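PDB 5YKR: probable aminotransferase from Pseudomonas aeruginosa, which belongs to the class-III aminotransferases, a family of enzymes that use pyridoxal phosphate as cofactor. Local coordinates for residues A[361-366]-A[379-384]; A[412-417]-A[427-432]. All blocks are in the same frame, centred on the assembly; numbering follows the deposited sequence.

Contact 1: residues A[361-366]-A[379-384]; sequences QLEAGV and VTRIGA
Glu363 and Arg381 form a salt bridge between a helix and the strand beside it, with Arg381 NE donating to Glu363 OE1 at 2.9 Å. The N-H...O angle is 153°. OE1 sits at the guanidinium edge, almost exactly in its plane, whereas the NE approaches from above the carboxylate, whose plane is turned 63° from that of the guanidinium. Two waters reinforce the pair. One joins OE1 to Arg381 NH2; the other receives the backbone N-H of Arg381 and donates to Glu363 OE2, an oxygen that also has a salt bridge to Arg367 one helical turn on. The arginine chain is extended as far as CD and then bends (chi3 72°), leading the guanidinium toward the turn that follows the strand, where NH1 donates to Gly383 O at 2.9 Å. NE, NH1 and NH2 thus each have an acceptor, all three near the guanidinium plane. The axes of 361-366 and 379-382 approach to 8.6 Å and run antiparallel; the strand is the outer one, within this chain, of a three-stranded antiparallel sheet on which helix 349-372 packs. Alongside the bridge, Glu363 CD lies 3.6 Å from Arg381 CB. Further along, Val366 CG1 meets Val379 CB at 3.9 Å, and Val379 CG1 comes equally near Glu363 O. Val386 and Tyr388 of strand 385-389 continue this apolar layer, touching Val379 and Val366 respectively.

Contact 2: residues A[412-417]-A[427-432]; sequences CLHLYL and FHNMAL
His414 reaches from helix 407-418 to the backbone of His428 in a buried, mainly polar contact between that helix and the segment leading into strand 430-432. The buried surface is small, 121 Å² in all, and the nearest CA atoms, those of His414 and Asn429, remain 8.3 Å apart, so the imidazole does most of the bridging. Its NE2 lies 2.8 Å from His428 O, but the N-H...O angle of 128° makes this a weak hydrogen bond. The same nitrogen is also weakly bonded to Thr425 O, so one N-H is divided between two carbonyls of the incoming loop. On the other nitrogen, ND1 has a hydrogen bond with Glu410 O, one turn earlier in the helix. With CG anti to the carbonyl carbon (chi1 -75°), the ring lies where ND1 can meet the Glu410 carbonyl while its far edge faces the loop. Both ring nitrogens are therefore engaged, which should fix the rotation of the imidazole; carbonyl partners on both would be consistent with a ring protonated at each nitrogen, and so possibly cationic.

Asn429 adds a lighter touch: its OD1 comes to 3.5 Å from His414 CE1, near the ring plane, with the amide turned 54° from the imidazole. The other end of this amide, ND2, makes a weak hydrogen bond to the nearby carboxylate of Glu410, at OE2. Here a helical side chain holds irregular backbone just before it enters the third strand of the small antiparallel sheet, in the C-terminal part of an aminotransferase of the PLP-dependent family.

In the fold
Both contacts join a helix to the same three-stranded sheet, at its two outermost strands: contact 1 at strand 378-382, contact 2 at the approach to strand 430-432, with strand 385-389 between them. Contact 1 is partly buried, and it combines a water-bridged charged pair with valine packing; contact 2 is fully buried and smaller, and relies on a network of imidazole, amide and backbone carbonyls with carboxylates nearby. Their centres lie 14 Å apart, yet they meet directly, Leu362 CD1 packing on Ala431 CB at 3.7 Å and Ala384 O on Leu432 CD1 at 3.6 Å. Helix 439-456 touches both, through Leu362 in contact 1 and Leu413 in contact 2.

Contact 1: residues A[361-366]-A[379-384]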
ATOM      1  N   GLN A 361       8.674  33.559  -2.098  1.00 14.86           N
ATOM      2  CA  GLN A 361       9.919  34.091  -2.648  1.00 15.31           C
ATOM      3  C   GLN A 361      10.253  33.353  -3.964  1.00 14.93           C
ATOM      4  O   GLN A 361      10.635  33.942  -4.954  1.00 16.72           O
ATOM      5  CB  GLN A 361      11.053  33.956  -1.614  1.00 17.76           C
ATOM      6  CG  GLN A 361      12.471  34.399  -2.059  1.00 19.00           C
ATOM      7  CD  GLN A 361      13.602  33.881  -1.144  1.00 22.71           C
ATOM      8  OE1 GLN A 361      13.333  33.402  -0.036  1.00 25.39           O
ATOM      9  NE2 GLN A 361      14.865  33.976  -1.609  1.00 24.94           N
ATOM     10  N   LEU A 362      10.113  32.027  -3.951  1.00 14.11           N
ATOM     11  CA  LEU A 362      10.450  31.206  -5.107  1.00 14.01           C
ATOM     12  C   LEU A 362       9.505  31.542  -6.278  1.00 14.56           C
ATOM     13  O   LEU A 362       9.963  31.737  -7.419  1.00 15.26           O
ATOM     14  CB  LEU A 362      10.400  29.706  -4.709  1.00 13.29           C
ATOM     15  CG  LEU A 362      10.963  28.731  -5.751  1.00 14.81           C
ATOM     16  CD1 LEU A 362      11.539  27.493  -5.043  1.00 17.11           C
ATOM     17  CD2 LEU A 362       9.913  28.350  -6.777  1.00 15.29           C
ATOM     18  N   GLU A 363       8.210  31.638  -5.974  1.00 14.91           N
ATOM     19  CA  GLU A 363       7.188  32.000  -6.953  1.00 15.38           C
ATOM     20  C   GLU A 363       7.493  33.372  -7.584  1.00 15.98           C
ATOM     21  O   GLU A 363       7.483  33.517  -8.795  1.00 16.74           O
ATOM     22  CB  GLU A 363       5.821  32.057  -6.274  1.00 16.28           C
ATOM     23  CG  GLU A 363       4.687  32.535  -7.186  1.00 17.02           C
ATOM     24  CD  GLU A 363       3.436  32.936  -6.410  1.00 16.41           C
ATOM     25  OE1 GLU A 363       3.477  33.045  -5.155  1.00 19.61           O
ATOM     26  OE2 GLU A 363       2.399  33.109  -7.074  1.00 22.18           O
ATOM     27  N   ALA A 364       7.771  34.355  -6.753  1.00 17.01           N
ATOM     28  CA  ALA A 364       8.054  35.717  -7.242  1.00 16.13           C
ATOM     29  C   ALA A 364       9.268  35.720  -8.173  1.00 16.24           C
ATOM     30  O   ALA A 364       9.257  36.409  -9.208  1.00 18.03           O
ATOM     31  CB  ALA A 364       8.239  36.654  -6.065  1.00 17.94           C
ATOM     32  N   GLY A 365      10.305  34.963  -7.820  1.00 15.23           N
ATOM     33  CA  GLY A 365      11.486  34.849  -8.666  1.00 17.05           C
ATOM     34  C   GLY A 365      11.193  34.211 -10.034  1.00 16.53           C
ATOM     35  O   GLY A 365      11.607  34.717 -11.059  1.00 17.34           O
ATOM     36  N   VAL A 366      10.470  33.092 -10.022  1.00 16.01           N
ATOM     37  CA  VAL A 366      10.077  32.467 -11.279  1.00 15.48           C
ATOM     38  C   VAL A 366       9.288  33.470 -12.131  1.00 16.63           C
ATOM     39  O   VAL A 366       9.528  33.644 -13.330  1.00 15.75           O
ATOM     40  CB  VAL A 366       9.301  31.170 -11.043  1.00 15.42           C
ATOM     41  CG1 VAL A 366       8.769  30.601 -12.352  1.00 15.66           C
ATOM     42  CG2 VAL A 366      10.196  30.110 -10.410  1.00 16.66           C
ATOM     43  N   VAL A 379       3.271  30.918 -13.699  1.00 15.08           N
ATOM     44  CA  VAL A 379       3.535  30.210 -12.464  1.00 15.20           C
ATOM     45  C   VAL A 379       2.412  30.413 -11.476  1.00 13.61           C
ATOM     46  O   VAL A 379       1.829  31.494 -11.382  1.00 16.71           O
ATOM     47  CB  VAL A 379       4.929  30.602 -11.873  1.00 15.73           C
ATOM     48  CG1 VAL A 379       5.025  32.076 -11.401  1.00 16.71           C
ATOM     49  CG2 VAL A 379       5.333  29.704 -10.719  1.00 16.91           C
ATOM     50  N   THR A 380       2.151  29.330 -10.710  1.00 13.52           N
ATOM     51  CA  THR A 380       1.092  29.272  -9.701  1.00 13.43           C
ATOM     52  C   THR A 380       1.642  28.739  -8.378  1.00 13.60           C
ATOM     53  O   THR A 380       2.531  27.914  -8.380  1.00 13.48           O
ATOM     54  CB  THR A 380      -0.049  28.363 -10.193  1.00 14.04           C
ATOM     55  OG1 THR A 380      -0.556  28.904 -11.425  1.00 15.05           O
ATOM     56  CG2 THR A 380      -1.189  28.261  -9.208  1.00 16.31           C
ATOM     57  N   ARG A 381       1.095  29.211  -7.253  1.00 15.10           N
ATOM     58  CA  ARG A 381       1.489  28.726  -5.918  1.00 13.83           C
ATOM     59  C   ARG A 381       0.237  28.357  -5.120  1.00 14.94           C
ATOM     60  O   ARG A 381      -0.784  29.065  -5.134  1.00 15.76           O
ATOM     61  CB  ARG A 381       2.303  29.790  -5.172  1.00 13.88           C
ATOM     62  CG  ARG A 381       2.681  29.365  -3.748  1.00 14.26           C
ATOM     63  CD  ARG A 381       3.649  30.315  -3.096  1.00 14.93           C
ATOM     64  NE  ARG A 381       3.002  31.575  -2.744  1.00 15.67           N
ATOM     65  CZ  ARG A 381       2.375  31.813  -1.604  1.00 15.10           C
ATOM     66  NH1 ARG A 381       2.268  30.861  -0.654  1.00 16.59           N
ATOM     67  NH2 ARG A 381       1.860  33.026  -1.391  1.00 19.03           N
ATOM     68  N   ILE A 382       0.315  27.216  -4.433  1.00 14.29           N
ATOM     69  CA  ILE A 382      -0.650  26.831  -3.412  1.00 14.55           C
ATOM     70  C   ILE A 382       0.140  26.560  -2.143  1.00 14.26           C
ATOM     71  O   ILE A 382       0.755  25.499  -1.970  1.00 13.83           O
ATOM     72  CB  ILE A 382      -1.552  25.639  -3.802  1.00 15.81           C
ATOM     73  CG1 ILE A 382      -0.824  24.530  -4.487  1.00 15.43           C
ATOM     74  CG2 ILE A 382      -2.662  26.162  -4.649  1.00 20.26           C
ATOM     75  CD1 ILE A 382      -1.646  23.255  -4.449  1.00 19.98           C
ATOM     76  N   GLY A 383       0.182  27.580  -1.280  1.00 13.57           N
ATOM     77  CA  GLY A 383       0.925  27.449  -0.045  1.00 13.86           C
ATOM     78  C   GLY A 383       2.410  27.217  -0.267  1.00 13.84           C
ATOM     79  O   GLY A 383       3.092  28.077  -0.809  1.00 15.59           O
ATOM     80  N   ALA A 384       2.893  26.051   0.146  1.00 13.07           N
ATOM     81  CA  ALA A 384       4.288  25.663   0.047  1.00 12.92           C
ATOM     82  C   ALA A 384       4.718  25.135  -1.312  1.00 11.86           C
ATOM     83  O   ALA A 384       5.915  24.840  -1.507  1.00 12.75           O
ATOM     84  CB  ALA A 384       4.603  24.626   1.099  1.00 13.86           C
TER
HETATM   85  O   HOH W   1      -0.142  31.770  -7.325  1.00 21.73           O
HETATM   86  O   HOH W   2       2.551  35.227  -3.018  1.00 34.22           O

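Contact 2: residues A[412-417]-A[427-432]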
ATOM      1  N   CYS A 412      15.313  18.911 -19.781  1.00 16.05           N
ATOM      2  CA  CYS A 412      16.431  19.824 -19.845  1.00 16.18           C
ATOM      3  C   CYS A 412      16.532  20.764 -18.650  1.00 16.60           C
ATOM      4  O   CYS A 412      17.603  20.906 -18.081  1.00 16.28           O
ATOM      5  CB  CYS A 412      16.374  20.602 -21.138  1.00 19.39           C
ATOM      6  SG  CYS A 412      17.834  21.614 -21.483  1.00 20.01           S
ATOM      7  N   LEU A 413      15.427  21.388 -18.260  1.00 15.30           N
ATOM      8  CA  LEU A 413      15.436  22.284 -17.110  1.00 16.75           C
ATOM      9  C   LEU A 413      15.788  21.516 -15.853  1.00 14.39           C
ATOM     10  O   LEU A 413      16.583  21.970 -15.043  1.00 15.58           O
ATOM     11  CB  LEU A 413      14.064  22.962 -16.954  1.00 17.69           C
ATOM     12  CG  LEU A 413      13.590  23.961 -18.031  1.00 23.78           C
ATOM     13  CD1 LEU A 413      12.243  24.551 -17.673  1.00 26.14           C
ATOM     14  CD2 LEU A 413      14.611  24.995 -18.268  1.00 30.36           C
ATOM     15  N   HIS A 414      15.168  20.343 -15.680  1.00 13.74           N
ATOM     16  CA  HIS A 414      15.428  19.558 -14.493  1.00 13.30           C
ATOM     17  C   HIS A 414      16.879  19.108 -14.406  1.00 12.67           C
ATOM     18  O   HIS A 414      17.482  19.161 -13.325  1.00 14.72           O
ATOM     19  CB  HIS A 414      14.544  18.327 -14.426  1.00 13.73           C
ATOM     20  CG  HIS A 414      13.113  18.580 -14.059  1.00 14.92           C
ATOM     21  ND1 HIS A 414      12.180  19.174 -14.879  1.00 19.28           N
ATOM     22  CD2 HIS A 414      12.433  18.241 -12.937  1.00 17.21           C
ATOM     23  CE1 HIS A 414      11.008  19.232 -14.251  1.00 18.40           C
ATOM     24  NE2 HIS A 414      11.134  18.658 -13.084  1.00 17.04           N
ATOM     25  N   LEU A 415      17.455  18.693 -15.534  1.00 12.79           N
ATOM     26  CA  LEU A 415      18.836  18.212 -15.509  1.00 14.27           C
ATOM     27  C   LEU A 415      19.841  19.342 -15.317  1.00 14.57           C
ATOM     28  O   LEU A 415      20.843  19.157 -14.618  1.00 14.76           O
ATOM     29  CB  LEU A 415      19.154  17.458 -16.811  1.00 14.71           C
ATOM     30  CG  LEU A 415      20.513  16.758 -16.875  1.00 15.28           C
ATOM     31  CD1 LEU A 415      20.701  15.788 -15.715  1.00 15.05           C
ATOM     32  CD2 LEU A 415      20.668  16.041 -18.197  1.00 17.29           C
ATOM     33  N   TYR A 416      19.593  20.491 -15.940  1.00 15.31           N
ATOM     34  CA  TYR A 416      20.473  21.662 -15.755  1.00 15.30           C
ATOM     35  C   TYR A 416      20.564  21.999 -14.270  1.00 14.64           C
ATOM     36  O   TYR A 416      21.667  22.216 -13.733  1.00 16.23           O
ATOM     37  CB  TYR A 416      19.928  22.829 -16.556  1.00 16.52           C
ATOM     38  CG  TYR A 416      20.843  24.020 -16.617  1.00 15.23           C
ATOM     39  CD1 TYR A 416      20.893  24.921 -15.584  1.00 16.54           C
ATOM     40  CD2 TYR A 416      21.684  24.221 -17.720  1.00 16.25           C
ATOM     41  CE1 TYR A 416      21.703  26.043 -15.640  1.00 18.03           C
ATOM     42  CE2 TYR A 416      22.515  25.319 -17.777  1.00 18.48           C
ATOM     43  CZ  TYR A 416      22.523  26.219 -16.704  1.00 17.71           C
ATOM     44  OH  TYR A 416      23.340  27.315 -16.740  1.00 21.44           O
ATOM     45  N   LEU A 417      19.421  21.999 -13.583  1.00 13.48           N
ATOM     46  CA  LEU A 417      19.403  22.283 -12.153  1.00 15.53           C
ATOM     47  C   LEU A 417      20.089  21.183 -11.345  1.00 15.33           C
ATOM     48  O   LEU A 417      20.881  21.454 -10.435  1.00 14.75           O
ATOM     49  CB  LEU A 417      17.986  22.567 -11.666  1.00 16.20           C
ATOM     50  CG  LEU A 417      17.666  24.043 -11.646  1.00 18.56           C
ATOM     51  CD1 LEU A 417      17.633  24.629 -13.046  1.00 17.09           C
ATOM     52  CD2 LEU A 417      16.370  24.344 -10.989  1.00 23.25           C
ATOM     53  N   PHE A 427       8.586  14.542 -12.077  1.00 12.87           N
ATOM     54  CA  PHE A 427       7.217  14.325 -12.613  1.00 13.09           C
ATOM     55  C   PHE A 427       6.407  15.573 -12.758  1.00 14.01           C
ATOM     56  O   PHE A 427       5.277  15.525 -13.200  1.00 17.82           O
ATOM     57  CB  PHE A 427       6.441  13.331 -11.731  1.00 13.53           C
ATOM     58  CG  PHE A 427       7.254  12.152 -11.313  1.00 13.71           C
ATOM     59  CD1 PHE A 427       7.802  11.310 -12.235  1.00 15.09           C
ATOM     60  CD2 PHE A 427       7.499  11.901  -9.973  1.00 15.99           C
ATOM     61  CE1 PHE A 427       8.612  10.229 -11.828  1.00 16.66           C
ATOM     62  CE2 PHE A 427       8.254  10.852  -9.573  1.00 18.21           C
ATOM     63  CZ  PHE A 427       8.856  10.026 -10.488  1.00 16.43           C
ATOM     64  N   HIS A 428       6.976  16.710 -12.332  1.00 12.94           N
ATOM     65  CA  HIS A 428       6.223  17.975 -12.301  1.00 14.13           C
ATOM     66  C   HIS A 428       7.203  19.092 -12.668  1.00 15.01           C
ATOM     67  O   HIS A 428       8.396  18.881 -12.643  1.00 19.41           O
ATOM     68  CB  HIS A 428       5.615  18.230 -10.880  1.00 13.94           C
ATOM     69  CG  HIS A 428       4.699  17.142 -10.383  1.00 14.18           C
ATOM     70  ND1 HIS A 428       5.045  16.129  -9.502  1.00 16.80           N
ATOM     71  CD2 HIS A 428       3.428  16.897 -10.747  1.00 14.15           C
ATOM     72  CE1 HIS A 428       3.992  15.324  -9.348  1.00 13.45           C
ATOM     73  NE2 HIS A 428       2.990  15.793 -10.061  1.00 17.74           N
ATOM     74  N   ASN A 429       6.718  20.311 -12.845  1.00 14.69           N
ATOM     75  CA  ASN A 429       7.568  21.504 -12.911  1.00 14.88           C
ATOM     76  C   ASN A 429       7.389  22.290 -11.620  1.00 13.22           C
ATOM     77  O   ASN A 429       7.134  23.518 -11.622  1.00 14.69           O
ATOM     78  CB  ASN A 429       7.202  22.353 -14.134  1.00 17.38           C
ATOM     79  CG  ASN A 429       7.455  21.610 -15.416  1.00 17.25           C
ATOM     80  OD1 ASN A 429       8.627  21.294 -15.721  1.00 20.31           O
ATOM     81  ND2 ASN A 429       6.363  21.285 -16.179  1.00 21.95           N
ATOM     82  N   MET A 430       7.483  21.564 -10.494  1.00 13.96           N
ATOM     83  CA  MET A 430       7.135  22.119  -9.188  1.00 12.45           C
ATOM     84  C   MET A 430       8.377  22.174  -8.290  1.00 11.96           C
ATOM     85  O   MET A 430       9.341  21.478  -8.489  1.00 14.34           O
ATOM     86  CB  MET A 430       5.999  21.315  -8.466  1.00 13.19           C
ATOM     87  CG  MET A 430       6.419  20.012  -7.786  1.00 13.63           C
ATOM     88  SD  MET A 430       6.808  20.271  -6.047  1.00 13.64           S
ATOM     89  CE  MET A 430       7.171  18.594  -5.534  1.00 14.23           C
ATOM     90  N   ALA A 431       8.289  23.039  -7.275  1.00 12.19           N
ATOM     91  CA  ALA A 431       9.233  23.080  -6.158  1.00 11.91           C
ATOM     92  C   ALA A 431       8.395  23.182  -4.892  1.00 12.45           C
ATOM     93  O   ALA A 431       7.368  23.887  -4.842  1.00 12.30           O
ATOM     94  CB  ALA A 431      10.131  24.313  -6.255  1.00 13.38           C
ATOM     95  N   LEU A 432       8.835  22.435  -3.883  1.00 12.22           N
ATOM     96  CA  LEU A 432       8.165  22.367  -2.613  1.00 12.88           C
ATOM     97  C   LEU A 432       9.143  22.827  -1.523  1.00 11.93           C
ATOM     98  O   LEU A 432      10.287  22.344  -1.472  1.00 12.85           O
ATOM     99  CB  LEU A 432       7.757  20.873  -2.402  1.00 13.63           C
ATOM    100  CG  LEU A 432       6.890  20.549  -1.189  1.00 14.35           C
ATOM    101  CD1 LEU A 432       5.554  21.311  -1.111  1.00 15.46           C
ATOM    102  CD2 LEU A 432       6.665  19.068  -1.213  1.00 14.57           C
TER